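Local coordinates for putative hydrolase (Chromobacterium violaceum, PDB 3MCW), which probably acts as a hydrolase of the isochorismatase family, although its substrate is not established, at residues A4-L16 with R180-I194. Sequence-based numbering, arbitrary orientation. Where two conformers were deposited one is given.
Sequences APLRFSSDKPLLL and RVCGSADILAALGNI
L6 lodges between the side chain of R180 and the I187 and A190 face of helix 184-191. CD2 meets I187 CG1 at 3.9 Å and A190 CB at 4.0 Å, while CD1 sits 3.7 Å above the R180 guanidinium plane, displaced from its centre. With CG anti to the backbone N (chi1 -177°) and the chain extended as far as NE, R180 runs past L6 in the opposite direction and delivers NH2 to A4 O, a 3.0 Å hydrogen bond lying close to the guanidinium plane. F8 is the second anchor: CE2 approaches A190 CB at 3.6 Å and L191 CD2 at 3.7 Å, the carbonyl of I187 lies at the ring edge, and P13 CG of its own segment rests over the ring centre. I194 closes the far end, with CG2 3.6 Å from D11 CB and CD1 against CD of the P13 ring. Water links the backbones as well, bridging F8 N to A190 O. F8 and I187 both also touch V117 of strand 115-121. An N-terminal lead-in to central strand 14-18 thus packs along the last helix, which follows 180-182, the outermost strand of the parallel sheet within this chain, in the alpha/beta fold of the isochorismatase family.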
ATOM      1  N   ALA A   4       8.972  -2.034 -24.789  1.00 44.72           N
ATOM      2  CA  ALA A   4       9.426  -0.716 -25.342  1.00 34.22           C
ATOM      3  C   ALA A   4      10.193   0.075 -24.275  1.00 32.95           C
ATOM      4  O   ALA A   4       9.747   0.139 -23.116  1.00 33.56           O
ATOM      5  CB  ALA A   4       8.236   0.087 -25.841  1.00 37.54           C
ATOM      6  N   PRO A   5      11.342   0.675 -24.657  1.00 33.04           N
ATOM      7  CA  PRO A   5      12.212   1.406 -23.711  1.00 30.96           C
ATOM      8  C   PRO A   5      11.572   2.671 -23.166  1.00 28.70           C
ATOM      9  O   PRO A   5      10.846   3.338 -23.886  1.00 29.73           O
ATOM     10  CB  PRO A   5      13.430   1.768 -24.560  1.00 35.86           C
ATOM     11  CG  PRO A   5      12.913   1.835 -25.931  1.00 34.83           C
ATOM     12  CD  PRO A   5      11.849   0.787 -26.036  1.00 34.31           C
ATOM     13  N   LEU A   6      11.864   3.004 -21.908  1.00 23.78           N
ATOM     14  CA  LEU A   6      11.142   4.044 -21.187  1.00 20.56           C
ATOM     15  C   LEU A   6      11.166   5.390 -21.882  1.00 19.98           C
ATOM     16  O   LEU A   6      12.206   5.878 -22.297  1.00 20.82           O
ATOM     17  CB  LEU A   6      11.711   4.220 -19.780  1.00 18.95           C
ATOM     18  CG  LEU A   6      11.094   5.323 -18.913  1.00 18.54           C
ATOM     19  CD1 LEU A   6       9.672   4.973 -18.494  1.00 24.48           C
ATOM     20  CD2 LEU A   6      11.976   5.558 -17.701  1.00 22.85           C
ATOM     21  N   ARG A   7       9.985   5.960 -21.966  1.00 19.33           N
ATOM     22  CA  ARG A   7       9.781   7.280 -22.506  1.00 18.89           C
ATOM     23  C   ARG A   7       8.799   8.029 -21.600  1.00 17.74           C
ATOM     24  O   ARG A   7       7.719   7.522 -21.299  1.00 23.84           O
ATOM     25  CB  ARG A   7       9.248   7.162 -23.949  1.00 21.71           C
ATOM     26  CG  ARG A   7       8.804   8.447 -24.632  1.00 25.56           C
ATOM     27  CD  ARG A   7       7.980   8.163 -25.895  1.00 28.42           C
ATOM     28  NE  ARG A   7       7.517   9.399 -26.531  1.00 34.96           N
ATOM     29  N   PHE A   8       9.177   9.223 -21.147  1.00 15.03           N
ATOM     30  CA  PHE A   8       8.273  10.055 -20.378  1.00 15.84           C
ATOM     31  C   PHE A   8       7.187  10.583 -21.284  1.00 17.77           C
ATOM     32  O   PHE A   8       7.436  10.880 -22.446  1.00 21.55           O
ATOM     33  CB  PHE A   8       9.021  11.205 -19.696  1.00 12.54           C
ATOM     34  CG  PHE A   8       9.918  10.742 -18.616  1.00 12.15           C
ATOM     35  CD1 PHE A   8       9.361  10.186 -17.460  1.00 13.80           C
ATOM     36  CD2 PHE A   8      11.282  10.781 -18.722  1.00 14.53           C
ATOM     37  CE1 PHE A   8      10.129   9.698 -16.433  1.00 15.76           C
ATOM     38  CE2 PHE A   8      12.070  10.292 -17.640  1.00 16.05           C
ATOM     39  CZ  PHE A   8      11.461   9.759 -16.523  1.00 17.30           C
ATOM     40  N   SER A   9       5.978  10.641 -20.744  1.00 20.25           N
ATOM     41  CA  SER A   9       4.831  11.162 -21.480  0.50 23.29           C
ATOM     42  C   SER A   9       4.758  12.685 -21.385  1.00 21.67           C
ATOM     43  O   SER A   9       4.125  13.332 -22.213  1.00 26.76           O
ATOM     44  CB  SER A   9       3.539  10.540 -20.955  0.50 21.92           C
ATOM     45  OG  SER A   9       3.393  10.772 -19.569  0.50 24.63           O
ATOM     46  N   SER A  10       5.407  13.251 -20.355  1.00 18.43           N
ATOM     47  CA  SER A  10       5.456  14.694 -20.148  1.00 16.66           C
ATOM     48  C   SER A  10       6.888  15.204 -20.227  1.00 15.37           C
ATOM     49  O   SER A  10       7.824  14.413 -20.254  1.00 17.27           O
ATOM     50  CB  SER A  10       4.878  15.082 -18.773  1.00 16.31           C
ATOM     51  OG  SER A  10       5.838  15.033 -17.726  1.00 15.66           O
ATOM     52  N   ASP A  11       7.042  16.526 -20.305  1.00 14.49           N
ATOM     53  CA  ASP A  11       8.356  17.151 -20.335  1.00 14.60           C
ATOM     54  C   ASP A  11       8.799  17.621 -18.937  1.00 13.62           C
ATOM     55  O   ASP A  11       9.817  18.313 -18.791  1.00 17.13           O
ATOM     56  CB  ASP A  11       8.451  18.290 -21.351  1.00 17.13           C
ATOM     57  CG  ASP A  11       7.557  19.476 -21.017  1.00 20.08           C
ATOM     58  OD1 ASP A  11       6.912  19.518 -19.953  1.00 21.52           O
ATOM     59  OD2 ASP A  11       7.488  20.370 -21.876  1.00 28.86           O
ATOM     60  N   LYS A  12       8.052  17.262 -17.889  1.00 11.09           N
ATOM     61  CA  LYS A  12       8.324  17.735 -16.541  1.00 10.37           C
ATOM     62  C   LYS A  12       8.124  16.651 -15.498  1.00  8.83           C
ATOM     63  O   LYS A  12       7.484  16.883 -14.485  1.00  8.91           O
ATOM     64  CB  LYS A  12       7.499  19.001 -16.229  1.00 12.51           C
ATOM     65  CG  LYS A  12       6.002  18.855 -16.438  1.00 13.40           C
ATOM     66  CD  LYS A  12       5.247  20.152 -16.146  1.00 17.06           C
ATOM     67  CE  LYS A  12       3.764  19.973 -16.396  1.00 19.44           C
ATOM     68  NZ  LYS A  12       2.921  21.191 -16.160  1.00 23.62           N
ATOM     69  N   PRO A  13       8.711  15.448 -15.696  1.00  8.30           N
ATOM     70  CA  PRO A  13       8.587  14.428 -14.666  1.00  7.42           C
ATOM     71  C   PRO A  13       9.198  14.942 -13.372  1.00  6.64           C
ATOM     72  O   PRO A  13      10.252  15.602 -13.366  1.00  7.82           O
ATOM     73  CB  PRO A  13       9.370  13.255 -15.262  1.00  8.62           C
ATOM     74  CG  PRO A  13      10.397  13.903 -16.153  1.00  9.13           C
ATOM     75  CD  PRO A  13       9.668  15.068 -16.753  1.00  9.16           C
ATOM     76  N   LEU A  14       8.571  14.588 -12.259  1.00  6.34           N
ATOM     77  CA  LEU A  14       8.933  15.086 -10.945  1.00  6.29           C
ATOM     78  C   LEU A  14       9.618  13.982 -10.137  1.00  6.51           C
ATOM     79  O   LEU A  14       9.067  12.887  -9.981  1.00  6.97           O
ATOM     80  CB  LEU A  14       7.683  15.622 -10.217  1.00  6.46           C
ATOM     81  CG  LEU A  14       7.942  16.229  -8.828  1.00  6.98           C
ATOM     82  CD1 LEU A  14       7.008  17.389  -8.532  1.00  7.66           C
ATOM     83  CD2 LEU A  14       7.852  15.189  -7.703  1.00  7.64           C
ATOM     84  N   LEU A  15      10.783  14.296  -9.592  1.00  5.85           N
ATOM     85  CA  LEU A  15      11.549  13.353  -8.734  1.00  5.81           C
ATOM     86  C   LEU A  15      11.098  13.488  -7.317  1.00  5.62           C
ATOM     87  O   LEU A  15      11.148  14.587  -6.741  1.00  6.43           O
ATOM     88  CB  LEU A  15      13.045  13.675  -8.839  1.00  6.43           C
ATOM     89  CG  LEU A  15      13.961  12.731  -8.064  1.00  6.63           C
ATOM     90  CD1 LEU A  15      13.936  11.299  -8.614  1.00  8.20           C
ATOM     91  CD2 LEU A  15      15.396  13.284  -8.108  1.00  7.60           C
ATOM     92  N   LEU A  16      10.619  12.383  -6.747  1.00  5.29           N
ATOM     93  CA  LEU A  16      10.100  12.301  -5.402  1.00  5.60           C
ATOM     94  C   LEU A  16      10.987  11.372  -4.587  1.00  5.41           C
ATOM     95  O   LEU A  16      10.978  10.154  -4.820  1.00  6.38           O
ATOM     96  CB  LEU A  16       8.653  11.766  -5.443  1.00  6.14           C
ATOM     97  CG  LEU A  16       7.874  11.848  -4.140  1.00  6.45           C
ATOM     98  CD1 LEU A  16       7.547  13.287  -3.798  1.00  7.04           C
ATOM     99  CD2 LEU A  16       6.579  11.026  -4.265  1.00  8.52           C
ATOM    100  N   ARG A 180       5.299   1.651 -13.001  1.00  6.95           N
ATOM    101  CA  ARG A 180       6.278   0.951 -13.819  1.00  7.05           C
ATOM    102  C   ARG A 180       7.575   0.889 -13.033  1.00  6.48           C
ATOM    103  O   ARG A 180       8.180   1.927 -12.725  1.00  7.85           O
ATOM    104  CB  ARG A 180       6.489   1.699 -15.127  1.00  8.43           C
ATOM    105  CG  ARG A 180       7.452   0.984 -16.047  1.00 11.78           C
ATOM    106  CD  ARG A 180       7.551   1.651 -17.388  1.00 16.46           C
ATOM    107  NE  ARG A 180       8.543   0.999 -18.209  1.00 19.20           N
ATOM    108  CZ  ARG A 180       8.646   1.169 -19.510  1.00 20.05           C
ATOM    109  NH1 ARG A 180       7.831   2.007 -20.126  1.00 24.87           N
ATOM    110  NH2 ARG A 180       9.589   0.529 -20.168  1.00 28.67           N
ATOM    111  N   VAL A 181       8.043  -0.318 -12.729  1.00  7.18           N
ATOM    112  CA  VAL A 181       9.330  -0.507 -12.056  1.00  7.06           C
ATOM    113  C   VAL A 181      10.434  -0.420 -13.119  1.00  7.21           C
ATOM    114  O   VAL A 181      10.382  -1.087 -14.127  1.00  9.86           O
ATOM    115  CB  VAL A 181       9.352  -1.856 -11.342  1.00  7.89           C
ATOM    116  CG1 VAL A 181      10.769  -2.132 -10.788  1.00 10.40           C
ATOM    117  CG2 VAL A 181       8.302  -1.873 -10.231  1.00  9.10           C
ATOM    118  N   CYS A 182      11.444   0.417 -12.857  1.00  8.39           N
ATOM    119  CA  CYS A 182      12.547   0.509 -13.778  0.50  9.57           C
ATOM    120  C   CYS A 182      13.817   0.901 -13.055  1.00  8.64           C
ATOM    121  O   CYS A 182      13.853   0.932 -11.817  1.00  9.54           O
ATOM    122  CB  CYS A 182      12.187   1.517 -14.837  0.50 12.17           C
ATOM    123  SG  CYS A 182      11.854   3.110 -14.087  0.50 15.46           S
ATOM    124  N   GLY A 183      14.899   1.063 -13.807  1.00  9.42           N
ATOM    125  CA  GLY A 183      16.173   1.419 -13.224  1.00  9.76           C
ATOM    126  C   GLY A 183      16.528   2.865 -13.488  1.00  8.53           C
ATOM    127  O   GLY A 183      16.145   3.466 -14.484  1.00  9.61           O
ATOM    128  N   SER A 184      17.373   3.386 -12.623  1.00  9.22           N
ATOM    129  CA  SER A 184      17.817   4.764 -12.752  1.00  9.58           C
ATOM    130  C   SER A 184      18.526   5.011 -14.076  1.00  9.40           C
ATOM    131  O   SER A 184      18.361   6.091 -14.626  1.00 10.28           O
ATOM    132  CB  SER A 184      18.702   5.189 -11.585  1.00 10.87           C
ATOM    133  OG  SER A 184      19.914   4.471 -11.525  1.00 12.02           O
ATOM    134  N   ALA A 185      19.293   4.055 -14.611  1.00 10.84           N
ATOM    135  CA  ALA A 185      19.966   4.262 -15.901  1.00 12.31           C
ATOM    136  C   ALA A 185      18.922   4.503 -16.983  1.00 11.09           C
ATOM    137  O   ALA A 185      19.126   5.356 -17.874  1.00 13.53           O
ATOM    138  CB  ALA A 185      20.876   3.104 -16.250  1.00 15.05           C
ATOM    139  N   ASP A 186      17.836   3.738 -16.976  1.00 12.85           N
ATOM    140  CA  ASP A 186      16.686   3.846 -17.925  0.50 13.40           C
ATOM    141  C   ASP A 186      16.127   5.265 -17.885  1.00 11.87           C
ATOM    142  O   ASP A 186      15.788   5.909 -18.868  1.00 12.51           O
ATOM    143  CB  ASP A 186      15.464   2.929 -17.534  0.50 14.50           C
ATOM    144  CG  ASP A 186      15.780   1.409 -17.481  0.50 15.22           C
ATOM    145  OD1 ASP A 186      16.638   0.954 -18.289  0.50 19.46           O
ATOM    146  OD2 ASP A 186      15.139   0.678 -16.642  0.50 17.54           O
ATOM    147  N   ILE A 187      15.910   5.694 -16.651  1.00  9.57           N
ATOM    148  CA  ILE A 187      15.301   6.987 -16.365  1.00  9.07           C
ATOM    149  C   ILE A 187      16.211   8.120 -16.904  1.00  9.15           C
ATOM    150  O   ILE A 187      15.751   9.059 -17.563  1.00 10.08           O
ATOM    151  CB  ILE A 187      15.055   7.128 -14.857  1.00  9.25           C
ATOM    152  CG1 ILE A 187      13.894   6.226 -14.424  1.00 10.44           C
ATOM    153  CG2 ILE A 187      14.789   8.597 -14.522  1.00 10.96           C
ATOM    154  CD1 ILE A 187      13.905   5.855 -12.956  1.00 11.83           C
ATOM    155  N   LEU A 188      17.505   8.035 -16.618  1.00  9.21           N
ATOM    156  CA  LEU A 188      18.441   9.063 -17.042  1.00 10.63           C
ATOM    157  C   LEU A 188      18.509   9.123 -18.543  1.00 11.13           C
ATOM    158  O   LEU A 188      18.575  10.223 -19.110  1.00 12.21           O
ATOM    159  CB  LEU A 188      19.818   8.815 -16.426  1.00 11.74           C
ATOM    160  CG  LEU A 188      19.915   8.999 -14.908  1.00 12.38           C
ATOM    161  CD1 LEU A 188      21.279   8.483 -14.407  1.00 17.69           C
ATOM    162  CD2 LEU A 188      19.658  10.462 -14.498  1.00 14.67           C
ATOM    163  N   ALA A 189      18.472   7.976 -19.211  1.00 11.26           N
ATOM    164  CA  ALA A 189      18.454   7.961 -20.671  1.00 12.84           C
ATOM    165  C   ALA A 189      17.177   8.610 -21.193  1.00 12.59           C
ATOM    166  O   ALA A 189      17.196   9.383 -22.157  1.00 14.46           O
ATOM    167  CB  ALA A 189      18.589   6.539 -21.178  1.00 14.87           C
ATOM    168  N   ALA A 190      16.048   8.328 -20.548  1.00 11.65           N
ATOM    169  CA  ALA A 190      14.759   8.876 -20.985  1.00 12.31           C
ATOM    170  C   ALA A 190      14.714  10.402 -20.851  1.00 11.61           C
ATOM    171  O   ALA A 190      14.096  11.086 -21.696  1.00 12.16           O
ATOM    172  CB  ALA A 190      13.607   8.242 -20.209  1.00 13.83           C
ATOM    173  N   LEU A 191      15.378  10.956 -19.839  1.00 11.26           N
ATOM    174  CA  LEU A 191      15.441  12.414 -19.716  1.00 10.77           C
ATOM    175  C   LEU A 191      16.051  13.065 -20.955  1.00 11.58           C
ATOM    176  O   LEU A 191      15.603  14.118 -21.381  1.00 12.64           O
ATOM    177  CB  LEU A 191      16.250  12.829 -18.510  1.00 11.52           C
ATOM    178  CG  LEU A 191      15.691  12.512 -17.135  1.00 11.81           C
ATOM    179  CD1 LEU A 191      16.629  12.981 -16.048  1.00 14.34           C
ATOM    180  CD2 LEU A 191      14.289  13.122 -16.954  1.00 14.26           C
ATOM    181  N   GLY A 192      17.079  12.435 -21.509  1.00 12.33           N
ATOM    182  CA  GLY A 192      17.741  12.936 -22.692  1.00 13.03           C
ATOM    183  C   GLY A 192      16.912  12.937 -23.958  1.00 13.13           C
ATOM    184  O   GLY A 192      17.308  13.575 -24.922  1.00 15.26           O
ATOM    185  N   ASN A 193      15.794  12.206 -23.956  1.00 12.49           N
ATOM    186  CA  ASN A 193      14.891  12.114 -25.107  1.00 12.69           C
ATOM    187  C   ASN A 193      13.710  13.066 -25.042  1.00 11.43           C
ATOM    188  O   ASN A 193      12.979  13.201 -26.031  1.00 13.68           O
ATOM    189  CB  ASN A 193      14.400  10.676 -25.302  1.00 14.85           C
ATOM    190  CG  ASN A 193      15.512   9.706 -25.601  1.00 17.57           C
ATOM    191  OD1 ASN A 193      15.465   8.545 -25.164  1.00 23.41           O
ATOM    192  ND2 ASN A 193      16.524  10.163 -26.314  1.00 21.02           N
ATOM    193  N   ILE A 194      13.548  13.786 -23.934  1.00 11.02           N
ATOM    194  CA  ILE A 194      12.415  14.679 -23.796  1.00 11.16           C
ATOM    195  C   ILE A 194      12.454  15.779 -24.847  1.00 11.98           C
ATOM    196  O   ILE A 194      11.452  16.058 -25.501  1.00 12.98           O
ATOM    197  CB  ILE A 194      12.356  15.276 -22.393  1.00 11.84           C
ATOM    198  CG1 ILE A 194      11.970  14.166 -21.404  1.00 12.95           C
ATOM    199  CG2 ILE A 194      11.346  16.459 -22.334  1.00 14.29           C
ATOM    200  CD1 ILE A 194      12.001  14.605 -19.981  1.00 14.90           C
TER
HETATM  201  O   HOH W   1      12.750   7.913 -24.023  1.00 24.43           O
HETATM  202  O   HOH W   2       7.896   4.047 -22.306  0.50 19.69           O
HETATM  203  O   HOH W   3      11.573  10.275 -22.553  1.00 14.18           O